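Long-range contacts in 3-dehydroquinate dehydratase (Enterococcus faecalis, PDB 4PH6), which catalyses the cis-dehydration of 3-dehydroquinate to 3-dehydroshikimate through an imine intermediate, the third step of the chorismate pathway: residues A169-I174 / P202-S207; A190-Y195 / Q220-A225. All coordinates share one frame; numbering follows the deposited sequence.

Contact 1. Residues A169-I174 / P202-S207; sequences ADICKI and PIVTMS
C172 and I174 alternate with P202, V204 and M206 in a ladder of four backbone hydrogen bonds between two parallel strands. C172 N donates to P202 O at 3.1 Å, and C172 O accepts from V204 N. I174 N then binds V204 O at 2.8 Å, and I174 O accepts from M206 N. CA-H...O contacts run between these bonds, such as K173 CA to V204 O at 3.0 Å.

Apolar contacts line both faces. On one, I171 CG2 meets V204 CG2 at 3.6 Å. V204 CG1 is anti to its backbone N (chi1 178°) and comes against K173 CG. The extended K173 chain carries its tip away from V204, although K173 CE still passes M206 CE at 4.1 Å. On the other face, C172 CB touches I203 CG2 and I174 CG2 touches T205 CG2.

K173 is the predicted Schiff-base lysine. Its NZ is hydrogen-bonded to NE2 of H146, the predicted proton donor/acceptor, and lies close to R85 NH2.

The strands belong to a beta-alpha-beta unit of the (beta/alpha)8 barrel, linked through helix 181-197. Strand 140-147 flanks strand 171-176 on the side away from 203-207. C172 and I174 pack on helix 154-166, and I203 on helix 181-197.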
loop_
_atom_site.group_PDB
_atom_site.type_symbol
_atom_site.label_atom_id
_atom_site.label_comp_id
_atom_site.label_asym_id
_atom_site.label_seq_id
_atom_site.Cartn_x
_atom_site.Cartn_y
_atom_site.Cartn_z
ATOM N N ALA A 169 -27.056 1.520 -8.163
ATOM C CA ALA A 169 -26.441 1.553 -6.847
ATOM C C ALA A 169 -26.041 2.982 -6.488
ATOM O O ALA A 169 -25.573 3.743 -7.337
ATOM C CB ALA A 169 -25.232 0.654 -6.795
ATOM N N ASP A 170 -26.235 3.350 -5.231
ATOM C CA ASP A 170 -25.658 4.588 -4.737
ATOM C C ASP A 170 -24.152 4.396 -4.489
ATOM O O ASP A 170 -23.358 5.315 -4.664
ATOM C CB ASP A 170 -26.385 5.038 -3.474
ATOM C CG ASP A 170 -27.813 5.472 -3.766
ATOM O OD1 ASP A 170 -27.992 6.350 -4.631
ATOM O OD2 ASP A 170 -28.756 4.918 -3.163
ATOM N N ILE A 171 -23.772 3.184 -4.108
ATOM C CA ILE A 171 -22.387 2.859 -3.835
ATOM C C ILE A 171 -22.126 1.436 -4.338
ATOM O O ILE A 171 -22.911 0.523 -4.073
ATOM C CB ILE A 171 -22.062 2.990 -2.330
ATOM C CG1 ILE A 171 -22.263 4.438 -1.855
ATOM C CG2 ILE A 171 -20.652 2.547 -2.043
ATOM C CD1 ILE A 171 -22.065 4.625 -0.355
ATOM N N CYS A 172 -21.058 1.263 -5.109
ATOM C CA CYS A 172 -20.720 -0.046 -5.665
ATOM C C CYS A 172 -19.555 -0.635 -4.880
ATOM O O CYS A 172 -18.551 0.032 -4.676
ATOM C CB CYS A 172 -20.351 0.067 -7.137
ATOM S SG CYS A 172 -21.558 0.953 -8.133
ATOM N N LYS A 173 -19.691 -1.886 -4.454
ATOM C CA LYS A 173 -18.701 -2.512 -3.604
ATOM C C LYS A 173 -18.324 -3.910 -4.090
ATOM O O LYS A 173 -19.181 -4.690 -4.499
ATOM C CB LYS A 173 -19.215 -2.585 -2.161
ATOM C CG LYS A 173 -18.343 -3.382 -1.208
ATOM C CD LYS A 173 -19.117 -3.730 0.058
ATOM C CE LYS A 173 -18.306 -4.636 0.967
ATOM N NZ LYS A 173 -19.118 -5.240 2.056
ATOM N N ILE A 174 -17.036 -4.229 -4.037
ATOM C CA ILE A 174 -16.600 -5.576 -4.359
ATOM C C ILE A 174 -15.420 -5.967 -3.485
ATOM O O ILE A 174 -14.502 -5.186 -3.269
ATOM C CB ILE A 174 -16.220 -5.735 -5.863
ATOM C CG1 ILE A 174 -15.978 -7.203 -6.204
ATOM C CG2 ILE A 174 -14.995 -4.908 -6.245
ATOM C CD1 ILE A 174 -15.949 -7.495 -7.701
ATOM N N PRO A 202 -19.743 6.654 -6.038
ATOM C CA PRO A 202 -18.626 6.116 -5.263
ATOM C C PRO A 202 -18.504 4.597 -5.378
ATOM O O PRO A 202 -19.512 3.899 -5.479
ATOM C CB PRO A 202 -18.977 6.529 -3.820
ATOM C CG PRO A 202 -19.776 7.742 -3.975
ATOM C CD PRO A 202 -20.622 7.487 -5.195
ATOM N N ILE A 203 -17.274 4.100 -5.358
ATOM C CA ILE A 203 -17.036 2.675 -5.375
ATOM C C ILE A 203 -16.198 2.289 -4.174
ATOM O O ILE A 203 -15.481 3.120 -3.600
ATOM C CB ILE A 203 -16.327 2.208 -6.659
ATOM C CG1 ILE A 203 -14.930 2.811 -6.738
ATOM C CG2 ILE A 203 -17.160 2.567 -7.888
ATOM C CD1 ILE A 203 -14.070 2.205 -7.814
ATOM N N VAL A 204 -16.325 1.025 -3.793
ATOM C CA VAL A 204 -15.665 0.473 -2.627
ATOM C C VAL A 204 -15.068 -0.863 -2.998
ATOM O O VAL A 204 -15.778 -1.765 -3.450
ATOM C CB VAL A 204 -16.639 0.279 -1.460
ATOM C CG1 VAL A 204 -15.927 -0.368 -0.246
ATOM C CG2 VAL A 204 -17.306 1.605 -1.086
ATOM N N THR A 205 -13.765 -0.997 -2.829
ATOM C CA THR A 205 -13.116 -2.253 -3.171
ATOM C C THR A 205 -12.156 -2.675 -2.099
ATOM O O THR A 205 -11.652 -1.846 -1.332
ATOM C CB THR A 205 -12.326 -2.166 -4.478
ATOM O OG1 THR A 205 -11.172 -1.349 -4.259
ATOM C CG2 THR A 205 -13.194 -1.571 -5.618
ATOM N N MET A 206 -11.891 -3.970 -2.048
ATOM C CA MET A 206 -10.833 -4.454 -1.183
ATOM C C MET A 206 -10.373 -5.832 -1.606
ATOM O O MET A 206 -11.141 -6.643 -2.129
ATOM C CB MET A 206 -11.273 -4.464 0.285
ATOM C CG MET A 206 -12.319 -5.488 0.627
ATOM S SD MET A 206 -13.701 -4.706 1.467
ATOM C CE MET A 206 -14.378 -3.776 0.098
ATOM N N SER A 207 -9.081 -6.041 -1.413
ATOM C CA SER A 207 -8.436 -7.323 -1.552
ATOM C C SER A 207 -8.306 -7.913 -0.147
ATOM O O SER A 207 -7.680 -7.309 0.730
ATOM C CB SER A 207 -7.078 -7.142 -2.236
ATOM O OG SER A 207 -6.347 -8.345 -2.298
#

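Contact 2. Residues A190-Y195 / Q220-A225; sequences ATNEMY and QLFGSA
The Y195 ring lies with one face against the backbone of G223, in a CH-pi contact. G223 CA sits 3.7 Å from the ring centroid, 20° off the normal, displaced toward the CD1 side. Y195 CG is anti to its backbone N (chi1 177°), which carries the ring out from the helix over the glycine. Y195 CD1 also reaches G223 O at 3.4 Å. The bare CA of G223 lets the backbone lie close against the ring. G223 is the first residue to leave helical angles and has a positive phi (106°), a backbone conformation that glycine takes easily.

One turn earlier, T191 turns its methyl to F222. T191 CG2 meets F222 O at 3.4 Å and F222 CB at 4.1 Å, while T191 OG1 turns to T205 and to L187 O. Helix 181-197 of the (beta/alpha)8 barrel packs here against F222 of the short helix 219-222 and against G223, where the chain heads toward strand 226-228.

N192 CA makes a long CA-H...O contact with F222 O, at 3.6 Å. The F222 ring stands obliquely to N192 CB, with L221 CG over one of its faces. N192 and F222 also meet the second subunit of the homodimer: N192 ND2 is hydrogen-bonded to T182 OG1 of that chain, and F222 packs on its L185.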
loop_
_atom_site.group_PDB
_atom_site.type_symbol
_atom_site.label_atom_id
_atom_site.label_comp_id
_atom_site.label_asym_id
_atom_site.label_seq_id
_atom_site.Cartn_x
_atom_site.Cartn_y
_atom_site.Cartn_z
ATOM N N ALA A 190 -8.095 -2.741 -11.103
ATOM C CA ALA A 190 -9.524 -2.765 -11.388
ATOM C C ALA A 190 -10.205 -1.569 -10.731
ATOM O O ALA A 190 -11.045 -0.885 -11.340
ATOM C CB ALA A 190 -10.140 -4.069 -10.901
ATOM N N THR A 191 -9.820 -1.319 -9.489
ATOM C CA THR A 191 -10.309 -0.164 -8.738
ATOM C C THR A 191 -9.943 1.140 -9.452
ATOM O O THR A 191 -10.800 2.003 -9.632
ATOM C CB THR A 191 -9.738 -0.128 -7.293
ATOM O OG1 THR A 191 -10.105 -1.323 -6.596
ATOM C CG2 THR A 191 -10.258 1.102 -6.519
ATOM N N ASN A 192 -8.680 1.277 -9.856
ATOM C CA ASN A 192 -8.230 2.505 -10.522
ATOM C C ASN A 192 -8.925 2.741 -11.875
ATOM O O ASN A 192 -9.420 3.828 -12.128
ATOM C CB ASN A 192 -6.705 2.502 -10.721
ATOM C CG ASN A 192 -6.185 3.837 -11.278
ATOM O OD1 ASN A 192 -6.289 4.883 -10.625
ATOM N ND2 ASN A 192 -5.619 3.800 -12.480
ATOM N N GLU A 193 -8.960 1.720 -12.729
ATOM C CA GLU A 193 -9.652 1.814 -14.018
ATOM C C GLU A 193 -11.136 2.185 -13.872
ATOM O O GLU A 193 -11.615 3.110 -14.526
ATOM C CB GLU A 193 -9.532 0.501 -14.787
ATOM C CG GLU A 193 -10.384 0.456 -16.062
ATOM C CD GLU A 193 -10.258 -0.864 -16.795
ATOM O OE1 GLU A 193 -9.458 -1.717 -16.355
ATOM O OE2 GLU A 193 -10.951 -1.049 -17.821
ATOM N N MET A 194 -11.859 1.463 -13.017
ATOM C CA MET A 194 -13.274 1.763 -12.771
ATOM C C MET A 194 -13.474 3.215 -12.362
ATOM O O MET A 194 -14.309 3.932 -12.928
ATOM C CB MET A 194 -13.856 0.848 -11.683
ATOM C CG MET A 194 -15.319 1.141 -11.342
ATOM S SD MET A 194 -16.440 0.747 -12.713
ATOM C CE MET A 194 -17.939 1.571 -12.190
ATOM N N TYR A 195 -12.701 3.645 -11.379
ATOM C CA TYR A 195 -12.830 4.979 -10.814
ATOM C C TYR A 195 -12.512 6.071 -11.825
ATOM O O TYR A 195 -13.187 7.096 -11.875
ATOM C CB TYR A 195 -11.913 5.118 -9.597
ATOM C CG TYR A 195 -11.913 6.490 -8.967
ATOM C CD1 TYR A 195 -12.862 6.845 -8.010
ATOM C CD2 TYR A 195 -10.962 7.433 -9.325
ATOM C CE1 TYR A 195 -12.853 8.092 -7.429
ATOM C CE2 TYR A 195 -10.953 8.693 -8.754
ATOM C CZ TYR A 195 -11.895 9.015 -7.807
ATOM O OH TYR A 195 -11.867 10.267 -7.241
ATOM N N GLN A 220 -7.798 6.388 -0.990
ATOM C CA GLN A 220 -7.710 7.727 -1.566
ATOM C C GLN A 220 -6.924 7.716 -2.885
ATOM O O GLN A 220 -7.277 8.403 -3.839
ATOM C CB GLN A 220 -7.065 8.717 -0.597
ATOM C CG GLN A 220 -7.207 10.162 -1.082
ATOM C CD GLN A 220 -6.413 11.168 -0.278
ATOM O OE1 GLN A 220 -5.397 10.835 0.339
ATOM N NE2 GLN A 220 -6.872 12.409 -0.278
ATOM N N LEU A 221 -5.871 6.923 -2.941
ATOM C CA LEU A 221 -5.037 6.892 -4.130
ATOM C C LEU A 221 -5.746 6.281 -5.334
ATOM O O LEU A 221 -5.665 6.818 -6.443
ATOM C CB LEU A 221 -3.752 6.117 -3.845
ATOM C CG LEU A 221 -2.776 5.968 -5.007
ATOM C CD1 LEU A 221 -2.407 7.335 -5.564
ATOM C CD2 LEU A 221 -1.536 5.227 -4.533
ATOM N N PHE A 222 -6.436 5.164 -5.123
ATOM C CA PHE A 222 -6.956 4.383 -6.239
ATOM C C PHE A 222 -8.467 4.548 -6.434
ATOM O O PHE A 222 -9.009 4.109 -7.439
ATOM C CB PHE A 222 -6.609 2.901 -6.064
ATOM C CG PHE A 222 -5.135 2.625 -6.017
ATOM C CD1 PHE A 222 -4.569 2.012 -4.919
ATOM C CD2 PHE A 222 -4.313 2.982 -7.070
ATOM C CE1 PHE A 222 -3.192 1.749 -4.872
ATOM C CE2 PHE A 222 -2.950 2.730 -7.029
ATOM C CZ PHE A 222 -2.387 2.113 -5.929
ATOM N N GLY A 223 -9.147 5.175 -5.474
ATOM C CA GLY A 223 -10.532 5.563 -5.679
ATOM C C GLY A 223 -11.565 4.731 -4.945
ATOM O O GLY A 223 -12.699 4.614 -5.384
ATOM N N SER A 224 -11.171 4.152 -3.819
ATOM C CA SER A 224 -12.077 3.360 -2.997
ATOM C C SER A 224 -12.588 4.234 -1.845
ATOM O O SER A 224 -11.798 4.732 -1.046
ATOM C CB SER A 224 -11.358 2.109 -2.481
ATOM O OG SER A 224 -12.214 1.300 -1.696
ATOM N N ALA A 225 -13.903 4.431 -1.757
ATOM C CA ALA A 225 -14.440 5.455 -0.858
ATOM C C ALA A 225 -14.768 4.984 0.570
ATOM O O ALA A 225 -15.000 5.810 1.464
ATOM C CB ALA A 225 -15.662 6.076 -1.482
#

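How the contacts relate
Both contacts are largely buried, but contact 1 lies deeper. Its centre is about 8 Å from the centre of the chain, that of contact 2 about 16 Å. Contact 1 is strand to strand in the barrel wall and holds the predicted Schiff-base lysine. Contact 2 lies outside that wall and reaches the subunit interface. Four backbone hydrogen bonds join the segments of contact 1. Contact 2 has none between its segments and relies on a ring face and a methyl group against a carbonyl. CA-H...O contacts occur in both. The contacts also touch directly. I203 O and A225 N are 2.8 Å apart, a probable hydrogen bond, and S224 OG binds T205 N.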